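Local coordinates for protein methylmalonate-semialdehyde dehydrogenase (Oceanimonas doudoroffii, PDB 4ZZ7) that probably catalyses the NAD-dependent, acylating oxidation of methylmalonate semialdehyde, as a member of the aldehyde dehydrogenase family, at residues A[253-258]-A[380-385]; A[257-262]-A[290-295]; A[370-375]-A[390-395]; A[404-409]-A[430-435]; A[416-421]-A[440-445]. All coordinates share one frame; numbering follows the deposited sequence.

Contact 1: residues A[253-258]-A[380-385]. With NAD (nicotinamide-adenine-dinucleotide), chain M.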
# COMPACT_ATOMS: atom_id res chain seq x y z
N LYS A 253 25.97 -3.10 19.61
CA LYS A 253 27.00 -2.11 19.99
C LYS A 253 26.78 -0.83 19.18
O LYS A 253 27.34 -0.64 18.08
CB LYS A 253 28.43 -2.64 19.79
CG LYS A 253 29.20 -2.90 21.09
CD LYS A 253 29.84 -1.65 21.67
CE LYS A 253 30.69 -1.95 22.90
NZ LYS A 253 29.93 -2.04 24.16
N ASN A 254 25.96 0.06 19.73
CA ASN A 254 25.48 1.20 18.95
C ASN A 254 26.49 2.33 18.96
O ASN A 254 26.84 2.83 20.02
CB ASN A 254 24.12 1.67 19.47
CG ASN A 254 22.96 0.74 19.05
OD1 ASN A 254 21.82 1.18 18.98
ND2 ASN A 254 23.23 -0.51 18.78
N HIS A 255 26.95 2.72 17.77
CA HIS A 255 27.95 3.77 17.59
C HIS A 255 27.31 5.08 17.14
O HIS A 255 26.38 5.06 16.36
CB HIS A 255 28.96 3.37 16.51
CG HIS A 255 29.90 2.26 16.89
ND1 HIS A 255 29.46 1.04 17.36
CD2 HIS A 255 31.24 2.17 16.80
CE1 HIS A 255 30.50 0.25 17.57
NE2 HIS A 255 31.59 0.92 17.24
N ALA A 256 27.85 6.20 17.62
CA ALA A 256 27.47 7.53 17.15
C ALA A 256 28.71 8.27 16.63
O ALA A 256 29.68 8.45 17.36
CB ALA A 256 26.83 8.34 18.27
N ILE A 257 28.65 8.70 15.38
CA ILE A 257 29.72 9.47 14.78
C ILE A 257 29.46 10.92 15.11
O ILE A 257 28.44 11.47 14.71
CB ILE A 257 29.74 9.29 13.25
CG1 ILE A 257 29.95 7.82 12.92
CG2 ILE A 257 30.81 10.17 12.60
CD1 ILE A 257 29.86 7.51 11.45
N VAL A 258 30.38 11.53 15.86
CA VAL A 258 30.33 12.97 16.17
C VAL A 258 31.24 13.70 15.16
O VAL A 258 32.47 13.64 15.25
CB VAL A 258 30.75 13.27 17.62
CG1 VAL A 258 30.56 14.74 17.93
CG2 VAL A 258 29.94 12.42 18.58
N THR A 380 38.50 -5.99 24.39
CA THR A 380 37.40 -6.93 24.58
C THR A 380 36.15 -6.19 25.01
O THR A 380 35.04 -6.56 24.65
CB THR A 380 37.72 -7.97 25.66
OG1 THR A 380 39.01 -8.50 25.41
CG2 THR A 380 36.73 -9.12 25.65
N SER A 381 36.35 -5.16 25.82
CA SER A 381 35.26 -4.32 26.27
C SER A 381 34.58 -3.53 25.11
O SER A 381 33.41 -3.15 25.23
CB SER A 381 35.77 -3.38 27.37
OG SER A 381 37.09 -2.95 27.11
N TYR A 382 35.31 -3.28 24.02
CA TYR A 382 34.72 -2.69 22.81
C TYR A 382 34.07 -3.71 21.89
O TYR A 382 33.05 -3.42 21.27
CB TYR A 382 35.77 -1.91 22.01
CG TYR A 382 35.29 -1.56 20.61
CD1 TYR A 382 34.57 -0.41 20.37
CD2 TYR A 382 35.55 -2.41 19.53
CE1 TYR A 382 34.13 -0.09 19.10
CE2 TYR A 382 35.11 -2.10 18.26
CZ TYR A 382 34.40 -0.94 18.05
OH TYR A 382 33.96 -0.68 16.78
N GLN A 383 34.67 -4.87 21.73
CA GLN A 383 34.08 -5.88 20.88
C GLN A 383 32.78 -6.39 21.47
O GLN A 383 31.83 -6.59 20.74
CB GLN A 383 35.05 -7.06 20.65
CG GLN A 383 36.26 -6.71 19.79
CD GLN A 383 37.46 -7.63 20.01
OE1 GLN A 383 37.31 -8.76 20.47
NE2 GLN A 383 38.66 -7.14 19.68
N GLU A 384 32.73 -6.56 22.78
CA GLU A 384 31.60 -7.21 23.43
C GLU A 384 30.60 -6.21 24.00
O GLU A 384 30.98 -5.09 24.30
CB GLU A 384 32.11 -8.16 24.50
CG GLU A 384 32.96 -9.29 23.92
CD GLU A 384 33.50 -10.26 24.96
OE1 GLU A 384 33.22 -10.10 26.17
OE2 GLU A 384 34.21 -11.19 24.54
N GLU A 385 29.33 -6.60 24.11
CA GLU A 385 28.25 -5.73 24.60
C GLU A 385 28.28 -5.72 26.12
O GLU A 385 28.04 -6.76 26.76
CB GLU A 385 26.88 -6.22 24.12
CG GLU A 385 25.69 -5.46 24.72
CD GLU A 385 24.34 -5.87 24.16
OE1 GLU A 385 23.57 -4.96 23.77
OE2 GLU A 385 24.05 -7.09 24.11
PA NAD M . 18.68 -13.55 27.15
O1A NAD M . 19.23 -14.30 28.35
O2A NAD M . 19.40 -13.54 25.81
O5B NAD M . 17.19 -14.11 26.82
C5B NAD M . 16.00 -13.62 27.44
C4B NAD M . 14.88 -14.66 27.42
O4B NAD M . 15.36 -15.91 26.92
C3B NAD M . 14.29 -14.95 28.79
O3B NAD M . 12.87 -15.03 28.65
C2B NAD M . 14.94 -16.26 29.23
O2B NAD M . 14.15 -17.19 29.98
C1B NAD M . 15.29 -16.94 27.92
N9A NAD M . 16.58 -17.70 27.99
C8A NAD M . 17.71 -17.31 28.64
N7A NAD M . 18.69 -18.23 28.48
C5A NAD M . 18.19 -19.24 27.72
C6A NAD M . 18.70 -20.54 27.19
N6A NAD M . 19.97 -20.92 27.46
N1A NAD M . 17.87 -21.30 26.44
C2A NAD M . 16.58 -20.91 26.18
N3A NAD M . 16.04 -19.76 26.61
C4A NAD M . 16.78 -18.90 27.39
O3 NAD M . 18.41 -11.99 27.58
PN NAD M . 18.38 -11.30 29.07
O1N NAD M . 17.13 -11.72 29.85
O2N NAD M . 19.75 -11.33 29.77
O5D NAD M . 18.17 -9.81 28.51
C5D NAD M . 19.28 -9.07 27.98
C4D NAD M . 19.45 -9.13 26.45
O4D NAD M . 18.37 -8.54 25.69
C3D NAD M . 20.71 -8.36 26.02
O3D NAD M . 21.77 -9.26 25.69
C2D NAD M . 20.31 -7.48 24.83
O2D NAD M . 21.24 -7.57 23.75
C1D NAD M . 18.93 -8.01 24.47
N1N NAD M . 18.02 -7.06 23.85
C2N NAD M . 17.90 -7.13 22.52
C3N NAD M . 17.04 -6.26 21.84
C7N NAD M . 16.88 -6.27 20.34
O7N NAD M . 17.83 -6.19 19.55
N7N NAD M . 15.64 -6.33 19.89
C4N NAD M . 16.29 -5.35 22.57
C5N NAD M . 16.42 -5.29 23.95
C6N NAD M . 17.31 -6.17 24.58
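His255 and Tyr382 meet rim to rim, their ring planes 86° apart, and His255 NE2 lies 2.9 Å from Tyr382 OH in a hydrogen bond that either partner could donate. The imidazole is held from its other nitrogen as well: ND1 donates to Lys253 O (2.8 Å) with the acceptor in the ring plane. Exchanging His255 for an alanine would probably leave Tyr382 OH and Lys253 O without these mates and the phenol freer to turn. Lys253 reaches the same short helix by a chain bent at chi2 and chi4. Its CE rests 3.2 Å from Tyr382 O, and NZ gives a weak hydrogen bond to Glu384 O (3.2 Å), just past the helix end. Further out, Tyr382 O receives a bond from His409 NE2, and Ser381 O one from Gln392 NE2. Glu385, the residue after Glu384, has an extended chain with CG anti to the backbone N (chi1 173°), and its carboxylate reaches the cofactor, where OE2 accepts a hydrogen bond from NAD O2D (2.9 Å). A glutamate that holds the nicotinamide ribose, in the Glu-Glu-Ile-Phe-Gly-Pro signature, is characteristic of the aldehyde dehydrogenase active site.

Contact 2: residues A[257-262]-A[290-295]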
# COMPACT_ATOMS: atom_id res chain seq x y z
N ILE A 257 28.65 8.70 15.38
CA ILE A 257 29.72 9.47 14.78
C ILE A 257 29.46 10.92 15.11
O ILE A 257 28.44 11.47 14.71
CB ILE A 257 29.74 9.29 13.25
CG1 ILE A 257 29.95 7.82 12.92
CG2 ILE A 257 30.81 10.17 12.60
CD1 ILE A 257 29.86 7.51 11.45
N VAL A 258 30.38 11.53 15.86
CA VAL A 258 30.33 12.97 16.17
C VAL A 258 31.24 13.70 15.16
O VAL A 258 32.47 13.64 15.25
CB VAL A 258 30.75 13.27 17.62
CG1 VAL A 258 30.56 14.74 17.93
CG2 VAL A 258 29.94 12.42 18.58
N MET A 259 30.62 14.35 14.18
CA MET A 259 31.34 15.08 13.15
C MET A 259 31.79 16.42 13.72
O MET A 259 31.25 16.89 14.73
CB MET A 259 30.45 15.33 11.94
CG MET A 259 29.98 14.08 11.20
SD MET A 259 31.25 13.18 10.26
CE MET A 259 31.64 14.33 8.95
N PRO A 260 32.77 17.04 13.06
CA PRO A 260 33.20 18.39 13.47
C PRO A 260 32.05 19.39 13.54
O PRO A 260 31.89 20.03 14.56
CB PRO A 260 34.23 18.78 12.40
CG PRO A 260 34.80 17.45 11.95
CD PRO A 260 33.65 16.48 12.00
N ASP A 261 31.23 19.45 12.51
CA ASP A 261 30.16 20.47 12.43
C ASP A 261 29.01 20.26 13.37
O ASP A 261 28.16 21.13 13.51
CB ASP A 261 29.60 20.62 11.01
CG ASP A 261 28.91 19.35 10.49
OD1 ASP A 261 29.35 18.21 10.81
OD2 ASP A 261 27.93 19.48 9.74
N ALA A 262 28.98 19.11 14.04
CA ALA A 262 27.93 18.80 15.02
C ALA A 262 27.78 19.83 16.13
O ALA A 262 28.77 20.40 16.57
CB ALA A 262 28.21 17.45 15.64
N VAL A 290 32.01 7.72 18.31
CA VAL A 290 33.18 7.74 17.43
C VAL A 290 33.49 9.19 17.03
O VAL A 290 32.86 9.74 16.13
CB VAL A 290 32.95 6.87 16.18
CG1 VAL A 290 34.22 6.75 15.36
CG2 VAL A 290 32.49 5.49 16.60
N ALA A 291 34.45 9.80 17.72
CA ALA A 291 34.80 11.19 17.48
C ALA A 291 35.75 11.28 16.29
O ALA A 291 36.84 10.74 16.32
CB ALA A 291 35.44 11.79 18.71
N VAL A 292 35.32 11.95 15.23
CA VAL A 292 36.15 12.11 14.03
C VAL A 292 36.97 13.40 14.17
O VAL A 292 36.45 14.51 14.06
CB VAL A 292 35.34 11.98 12.69
CG1 VAL A 292 33.96 12.58 12.79
CG2 VAL A 292 36.09 12.59 11.50
N GLY A 293 38.27 13.21 14.40
CA GLY A 293 39.18 14.30 14.75
C GLY A 293 39.20 14.51 16.25
O GLY A 293 38.39 13.92 16.97
N ASP A 294 40.11 15.37 16.71
CA ASP A 294 40.16 15.70 18.13
C ASP A 294 40.94 16.95 18.45
O ASP A 294 42.12 16.84 18.81
CB ASP A 294 40.73 14.50 18.93
CG ASP A 294 42.01 13.87 18.32
OD1 ASP A 294 42.63 14.48 17.44
OD2 ASP A 294 42.40 12.76 18.74
N ALA A 295 40.38 18.16 18.35
CA ALA A 295 39.06 18.53 17.85
C ALA A 295 37.91 17.92 18.64
O ALA A 295 37.88 18.01 19.86
CB ALA A 295 38.96 18.29 16.34
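Ile257 and Val258 run beside Val290, Ala291 and Val292 as the C-terminal ends of two neighbouring parallel strands, joined through helix 264-276 in a beta-alpha-beta crossover of the aldehyde dehydrogenase fold. Val258 ties the strands from both of its backbone polar groups. Its N donates to Val290 O (3.1 Å, 155° at the hydrogen), while its O takes a longer, weak bond from Val292 N (3.3 Å). Ile257 CA adds a CA-H...O contact to Val290 O. Beyond Val258 the chain turns away from strand 286-292 in a type I turn from Met259 to Ala262, and here Val292 takes over the contact. One methyl, CG1, does the touching: chi1 of 36° sets it between the backbone N and the carbonyl carbon, from where it meets Ile257, Met259 and Pro260 and also lies by Val258 O. Ile257 CG2 lies 4.0 Å from Val292 CG1 and Met259 SD 3.8 Å from it. Pro260 crosses the valine at about a right angle, with CD 4.0 Å from the same methyl. Helix 399-408 packs on Ile257, Met259 and Val290, and Met259 also touches Val489 of the second subunit. Hydrogen bonding between the strands thus gives way to mainly apolar contact, in which a valine methyl meets the turn by van der Waals contact without a directional bond.

Contact 3: residues A[370-375]-A[390-395]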
# COMPACT_ATOMS: atom_id res chain seq x y z
N THR A 370 29.86 5.73 33.83
CA THR A 370 31.29 5.77 33.58
C THR A 370 31.60 6.21 32.14
O THR A 370 30.84 5.90 31.23
CB THR A 370 31.97 4.40 33.87
OG1 THR A 370 32.07 3.63 32.67
CG2 THR A 370 31.21 3.62 34.89
N LEU A 371 32.72 6.91 31.97
CA LEU A 371 33.21 7.33 30.66
C LEU A 371 34.58 6.72 30.46
O LEU A 371 35.44 6.87 31.32
CB LEU A 371 33.34 8.84 30.61
CG LEU A 371 33.11 9.50 29.25
CD1 LEU A 371 33.40 10.98 29.33
CD2 LEU A 371 33.98 8.89 28.18
N ILE A 372 34.78 6.01 29.34
CA ILE A 372 36.10 5.45 28.98
C ILE A 372 36.58 6.19 27.73
O ILE A 372 35.78 6.45 26.84
CB ILE A 372 36.04 3.94 28.72
CG1 ILE A 372 35.42 3.24 29.93
CG2 ILE A 372 37.43 3.40 28.50
CD1 ILE A 372 35.21 1.75 29.78
N ASP A 373 37.86 6.56 27.66
CA ASP A 373 38.39 7.32 26.51
C ASP A 373 39.57 6.53 25.93
O ASP A 373 40.12 5.64 26.60
CB ASP A 373 38.77 8.76 26.94
CG ASP A 373 39.06 9.73 25.75
OD1 ASP A 373 38.77 9.46 24.57
OD2 ASP A 373 39.62 10.82 26.01
N HIS A 374 39.90 6.82 24.67
CA HIS A 374 41.01 6.16 23.95
C HIS A 374 40.84 4.64 23.87
O HIS A 374 41.77 3.88 24.17
CB HIS A 374 42.38 6.51 24.57
CG HIS A 374 42.60 7.98 24.71
ND1 HIS A 374 42.62 8.61 25.93
CD2 HIS A 374 42.79 8.94 23.77
CE1 HIS A 374 42.82 9.91 25.75
NE2 HIS A 374 42.92 10.13 24.45
N VAL A 375 39.64 4.21 23.47
CA VAL A 375 39.35 2.79 23.34
C VAL A 375 39.68 2.42 21.91
O VAL A 375 39.62 3.28 21.02
CB VAL A 375 37.90 2.38 23.73
CG1 VAL A 375 37.40 3.15 24.94
CG2 VAL A 375 36.94 2.58 22.58
N VAL A 390 27.80 2.71 30.62
CA VAL A 390 29.20 2.94 30.23
C VAL A 390 29.23 3.53 28.84
O VAL A 390 28.68 2.94 27.92
CB VAL A 390 30.00 1.61 30.24
CG1 VAL A 390 31.45 1.80 29.81
CG2 VAL A 390 29.94 0.94 31.62
N LEU A 391 29.88 4.67 28.69
CA LEU A 391 30.08 5.27 27.38
C LEU A 391 31.56 5.23 26.97
O LEU A 391 32.39 5.82 27.64
CB LEU A 391 29.63 6.72 27.40
CG LEU A 391 29.08 7.32 26.10
CD1 LEU A 391 29.19 8.84 26.15
CD2 LEU A 391 29.73 6.79 24.82
N GLN A 392 31.85 4.53 25.88
CA GLN A 392 33.20 4.46 25.27
C GLN A 392 33.35 5.46 24.13
O GLN A 392 32.42 5.67 23.35
CB GLN A 392 33.47 3.04 24.75
CG GLN A 392 33.73 2.05 25.86
CD GLN A 392 33.56 0.60 25.46
OE1 GLN A 392 32.55 0.23 24.87
NE2 GLN A 392 34.52 -0.23 25.82
N VAL A 393 34.52 6.08 24.00
CA VAL A 393 34.76 7.04 22.90
C VAL A 393 36.02 6.68 22.13
O VAL A 393 37.10 6.63 22.70
CB VAL A 393 34.76 8.52 23.36
CG1 VAL A 393 35.24 8.63 24.77
CG2 VAL A 393 35.58 9.42 22.45
N VAL A 394 35.83 6.39 20.85
CA VAL A 394 36.90 6.09 19.93
C VAL A 394 37.20 7.36 19.15
O VAL A 394 36.30 8.15 18.86
CB VAL A 394 36.50 4.97 18.94
CG1 VAL A 394 37.60 4.71 17.90
CG2 VAL A 394 36.17 3.68 19.68
N ARG A 395 38.47 7.53 18.80
CA ARG A 395 38.93 8.64 17.98
C ARG A 395 39.37 8.06 16.64
O ARG A 395 39.96 6.98 16.59
CB ARG A 395 40.04 9.39 18.72
CG ARG A 395 39.55 10.10 19.99
CD ARG A 395 40.60 10.20 21.09
NE ARG A 395 40.09 10.86 22.29
CZ ARG A 395 39.95 12.19 22.44
NH1 ARG A 395 39.48 12.69 23.58
NH2 ARG A 395 40.29 13.01 21.47
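Arg395 grips Asp373 side-on, NE and NH1 each taking one carboxylate oxygen, in a salt bridge near the C-terminal ends of two parallel strands. These strands, 370-373 and 390-396, are linked through helix 380-383 in a beta-alpha-beta unit and belong to the mixed sheet of what is, in this family, the catalytic domain. NE donates to Asp373 OD1 (3.0 Å, 162°), which lies close to the guanidinium plane, and NH1 reaches the syn lone pair of Asp373 OD2 at 3.1 Å. The carboxylate and guanidinium planes are 40° apart. Arg395 NH2 has a second acid, Asp298, so the arginine probably shares its charge between two carboxylates. Leu391 N donates to Thr370 O, Ile372 N to Leu391 O and Val393 N to Ile372 O. On the face shared by Leu371 and Val393, covered by helix 296-308, Leu371 CD2 lies 3.6 Å from Val393 CG1. The opposite face, toward helix 329-344, carries Ile372 CD1 against Val390 CG1 at 3.8 Å. Val375 crosses Gln392 at about a right angle, its CG1 3.9 Å from Gln392 CB.

Contact 4: residues A[404-409]-A[430-435]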
# COMPACT_ATOMS: atom_id res chain seq x y z
N ASP A 404 33.63 2.57 8.52
CA ASP A 404 34.25 1.27 8.31
C ASP A 404 34.29 0.55 9.64
O ASP A 404 34.02 -0.63 9.71
CB ASP A 404 35.70 1.38 7.79
CG ASP A 404 35.80 1.95 6.39
OD1 ASP A 404 34.83 1.87 5.61
OD2 ASP A 404 36.90 2.49 6.06
N LEU A 405 34.64 1.28 10.70
CA LEU A 405 34.71 0.71 12.05
C LEU A 405 33.34 0.13 12.46
O LEU A 405 33.28 -0.98 13.02
CB LEU A 405 35.19 1.77 13.04
CG LEU A 405 35.19 1.39 14.52
CD1 LEU A 405 36.26 0.37 14.82
CD2 LEU A 405 35.40 2.65 15.34
N ILE A 406 32.25 0.85 12.16
CA ILE A 406 30.91 0.41 12.53
C ILE A 406 30.55 -0.86 11.77
O ILE A 406 30.16 -1.85 12.38
CB ILE A 406 29.84 1.52 12.30
CG1 ILE A 406 30.06 2.68 13.28
CG2 ILE A 406 28.43 0.98 12.55
CD1 ILE A 406 29.35 3.97 12.93
N ASP A 407 30.71 -0.82 10.44
CA ASP A 407 30.42 -1.96 9.55
C ASP A 407 31.23 -3.20 9.90
O ASP A 407 30.77 -4.32 9.68
CB ASP A 407 30.71 -1.61 8.08
CG ASP A 407 29.77 -0.57 7.52
OD1 ASP A 407 28.60 -0.49 7.96
OD2 ASP A 407 30.22 0.19 6.64
N ALA A 408 32.44 -3.00 10.39
CA ALA A 408 33.32 -4.10 10.82
C ALA A 408 32.76 -4.86 12.02
O ALA A 408 32.95 -6.06 12.11
CB ALA A 408 34.72 -3.58 11.15
N HIS A 409 32.07 -4.16 12.91
CA HIS A 409 31.58 -4.74 14.16
C HIS A 409 30.63 -5.91 13.94
O HIS A 409 29.95 -6.02 12.91
CB HIS A 409 30.89 -3.68 15.04
CG HIS A 409 30.96 -4.00 16.49
ND1 HIS A 409 30.07 -4.85 17.11
CD2 HIS A 409 31.85 -3.62 17.44
CE1 HIS A 409 30.40 -4.98 18.38
NE2 HIS A 409 31.47 -4.24 18.61
N ASP A 430 22.42 6.09 3.98
CA ASP A 430 22.32 5.23 2.80
C ASP A 430 23.23 4.03 2.92
O ASP A 430 22.77 2.90 2.77
CB ASP A 430 22.64 5.97 1.51
CG ASP A 430 22.21 5.19 0.28
OD1 ASP A 430 21.04 4.83 0.19
OD2 ASP A 430 23.03 4.92 -0.61
N ASN A 431 24.50 4.27 3.23
CA ASN A 431 25.55 3.23 3.16
C ASN A 431 25.86 2.49 4.43
O ASN A 431 26.56 1.49 4.35
CB ASN A 431 26.86 3.83 2.66
CG ASN A 431 26.74 4.40 1.28
OD1 ASN A 431 26.78 5.62 1.08
ND2 ASN A 431 26.55 3.53 0.30
N ILE A 432 25.40 2.97 5.59
CA ILE A 432 25.76 2.32 6.87
C ILE A 432 25.05 0.98 7.05
O ILE A 432 23.86 0.88 6.81
CB ILE A 432 25.53 3.24 8.10
CG1 ILE A 432 26.23 2.67 9.35
CG2 ILE A 432 24.06 3.49 8.37
CD1 ILE A 432 27.73 2.94 9.39
N GLN A 433 25.79 -0.04 7.48
CA GLN A 433 25.27 -1.40 7.53
C GLN A 433 24.64 -1.73 8.88
O GLN A 433 25.03 -2.70 9.52
CB GLN A 433 26.38 -2.41 7.22
CG GLN A 433 27.01 -2.26 5.85
CD GLN A 433 26.01 -2.49 4.71
OE1 GLN A 433 25.42 -3.58 4.59
NE2 GLN A 433 25.81 -1.47 3.87
N VAL A 434 23.69 -0.89 9.31
CA VAL A 434 22.85 -1.16 10.49
C VAL A 434 21.38 -0.87 10.17
O VAL A 434 21.05 -0.02 9.34
CB VAL A 434 23.33 -0.42 11.77
CG1 VAL A 434 24.76 0.04 11.64
CG2 VAL A 434 22.45 0.78 12.12
N GLY A 435 20.50 -1.56 10.87
CA GLY A 435 19.06 -1.53 10.60
C GLY A 435 18.36 -0.22 10.93
O GLY A 435 17.49 0.23 10.20
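Asp407 and Gln433 both hold CG anti to their own carbonyl carbon (chi1 -68° and -61°), which lays the carboxylate of the one against the start of the other's side chain. Asp407 OD1 then accepts the backbone N-H of Gln433 at 2.9 Å (149° at the hydrogen), met on the syn side and somewhat out of the carboxylate plane. The glutamine chain bends at chi2, and its amide leads away from the aspartate, NE2 donating to Asn431 O at 3.1 Å in a bond that lies nearly in the amide plane but well above the plane of the acceptor carbonyl. Asp407 CG is 3.6 Å from Gln433 CG, and the two flat groups are steeply inclined to each other. The aspartate sits in the last turn of helix 399-408; Gln433 is the centre of an inverse gamma turn, closed by a weak bond from Val434 N to Ile432 O, in the connection that takes the chain from helix 422-431 into strand 436-439. This is the far end of a beta-alpha-beta crossover that starts from strand 411-418, and Thr415 of that strand packs under Ile406, Ile432 and Val434. Ile406 supplies the apolar half of the contact with CG2, 3.8 Å from Ile432 CD1 and 3.9 Å from Val434 CG1, and the two isoleucines cross at about a right angle. The connection also faces the third subunit: of Lys478 and Lys476, both of that neighbouring subunit, the first donates to Ile432 O and the second packs on Gln433.

Contact 5: residues A[416-421]-A[440-445]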
# COMPACT_ATOMS: atom_id res chain seq x y z
N CYS A 416 23.88 6.28 15.07
CA CYS A 416 23.53 7.70 14.91
C CYS A 416 24.70 8.48 14.30
O CYS A 416 25.84 8.07 14.41
CB CYS A 416 23.11 8.36 16.24
SG CYS A 416 22.98 10.20 16.24
N ILE A 417 24.39 9.59 13.66
CA ILE A 417 25.40 10.54 13.27
C ILE A 417 24.97 11.92 13.74
O ILE A 417 23.82 12.30 13.53
CB ILE A 417 25.64 10.53 11.75
CG1 ILE A 417 26.78 11.49 11.40
CG2 ILE A 417 24.38 10.88 10.97
CD1 ILE A 417 27.33 11.29 10.01
N PHE A 418 25.88 12.65 14.40
CA PHE A 418 25.65 14.04 14.73
C PHE A 418 26.33 14.89 13.67
O PHE A 418 27.54 14.84 13.52
CB PHE A 418 26.21 14.33 16.09
CG PHE A 418 25.52 13.60 17.18
CD1 PHE A 418 24.25 13.96 17.58
CD2 PHE A 418 26.13 12.55 17.81
CE1 PHE A 418 23.61 13.29 18.60
CE2 PHE A 418 25.51 11.87 18.83
CZ PHE A 418 24.25 12.23 19.23
N THR A 419 25.54 15.65 12.92
CA THR A 419 26.06 16.62 11.95
C THR A 419 25.00 17.67 11.59
O THR A 419 23.83 17.54 11.93
CB THR A 419 26.56 15.91 10.68
OG1 THR A 419 27.11 16.85 9.75
CG2 THR A 419 25.45 15.12 10.00
N ARG A 420 25.44 18.73 10.93
CA ARG A 420 24.54 19.75 10.37
C ARG A 420 24.40 19.56 8.87
O ARG A 420 23.42 19.99 8.29
CB ARG A 420 25.01 21.19 10.72
CG ARG A 420 25.12 21.44 12.24
CD ARG A 420 25.27 22.89 12.72
NE ARG A 420 24.03 23.62 12.44
CZ ARG A 420 23.81 24.42 11.38
NH1 ARG A 420 24.77 24.64 10.49
NH2 ARG A 420 22.61 25.00 11.21
N ASP A 421 25.37 18.89 8.26
CA ASP A 421 25.46 18.74 6.80
C ASP A 421 24.55 17.66 6.20
O ASP A 421 24.52 16.52 6.68
CB ASP A 421 26.91 18.44 6.37
CG ASP A 421 27.07 18.32 4.88
OD1 ASP A 421 26.60 19.23 4.16
OD2 ASP A 421 27.63 17.30 4.42
N ASN A 440 21.23 12.93 14.15
CA ASN A 440 21.13 13.71 15.39
C ASN A 440 20.10 13.19 16.40
O ASN A 440 19.58 13.95 17.21
CB ASN A 440 20.84 15.17 15.05
CG ASN A 440 21.90 15.77 14.13
OD1 ASN A 440 23.03 16.04 14.54
ND2 ASN A 440 21.53 16.02 12.89
N ILE A 441 19.83 11.88 16.33
CA ILE A 441 18.97 11.16 17.26
C ILE A 441 19.79 9.95 17.70
O ILE A 441 19.90 8.99 16.96
CB ILE A 441 17.69 10.58 16.60
CG1 ILE A 441 16.80 11.66 15.99
CG2 ILE A 441 16.89 9.76 17.62
CD1 ILE A 441 16.01 12.43 17.02
N PRO A 442 20.36 9.96 18.91
CA PRO A 442 21.13 8.80 19.37
C PRO A 442 20.30 7.52 19.59
O PRO A 442 20.85 6.42 19.57
CB PRO A 442 21.69 9.30 20.69
CG PRO A 442 20.65 10.23 21.22
CD PRO A 442 20.08 10.92 20.01
N LEU A 443 18.98 7.64 19.80
CA LEU A 443 18.10 6.48 19.98
C LEU A 443 17.05 6.44 18.88
O LEU A 443 15.87 6.71 19.13
CB LEU A 443 17.41 6.55 21.34
CG LEU A 443 18.29 6.59 22.59
CD1 LEU A 443 17.42 6.87 23.82
CD2 LEU A 443 19.08 5.29 22.74
N PRO A 444 17.46 6.09 17.65
CA PRO A 444 16.52 6.09 16.53
C PRO A 444 15.64 4.86 16.57
O PRO A 444 15.73 4.00 15.71
CB PRO A 444 17.44 6.08 15.31
CG PRO A 444 18.66 5.35 15.77
CD PRO A 444 18.81 5.66 17.23
N VAL A 445 14.80 4.80 17.61
CA VAL A 445 13.85 3.71 17.82
C VAL A 445 12.62 3.94 16.94
O VAL A 445 11.94 4.98 17.06
CB VAL A 445 13.43 3.62 19.28
CG1 VAL A 445 12.45 2.48 19.46
CG2 VAL A 445 14.63 3.36 20.15
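The Asn440 amide crosses the Phe418 ring obliquely, the two planes 50° apart, and passes beside it to reach the backbone of Thr419. Both ends of the amide engage that one residue: OD1 accepts from Thr419 N (3.0 Å), and ND2 donates to Thr419 O (2.9 Å) from within the carbonyl plane. A chi1 of -57° sets Asn440 CG beside its own backbone N, and from there the amide comes within bonding distance of Thr419. An alanine here would probably leave Thr419 N and O without these partners and this end of the strand less firmly held. The backbone adds a nearly straight bond, Asn440 N to Ile417 O (2.7 Å, 170°), just beyond strand 436-439, which runs parallel to strand 411-418 in the sheet. On one face of the Phe418 ring, Cys416 SG lies over the centre, 3.8 Å above the plane. Pro442 crosses the ring at about a right angle, with CB 4.2 Å from Phe418 CZ. The buried amide thus supplies side-chain hydrogen bonds to the backbone of Thr419, just past the end of strand 411-418, and ND2, which also donates to Arg483 O of the third subunit, probably uses its other N-H there.

Overall arrangement
From the N terminus, contacts 1 and 2 start on the same strand, 254-258. Contact 2 closes the short loop through helix 264-276 to strand 286-292, and lies inside the much longer loop that contact 1 closes at 380-385, beside the cofactor. Contact 3 crosses contact 1: it joins strands 370-373 and 390-396 on either side of helix 380-383 in the chain, and meets contact 2 where strand 390-396 pairs with 286-292. Contacts 4 and 5 come later and cross each other, tying helix 399-408 and strand 411-418 to the chain after helix 422-431; both touch the third subunit. Contacts 1, 2, 3 and 5 reach one sheet, and contact 4 packs against it.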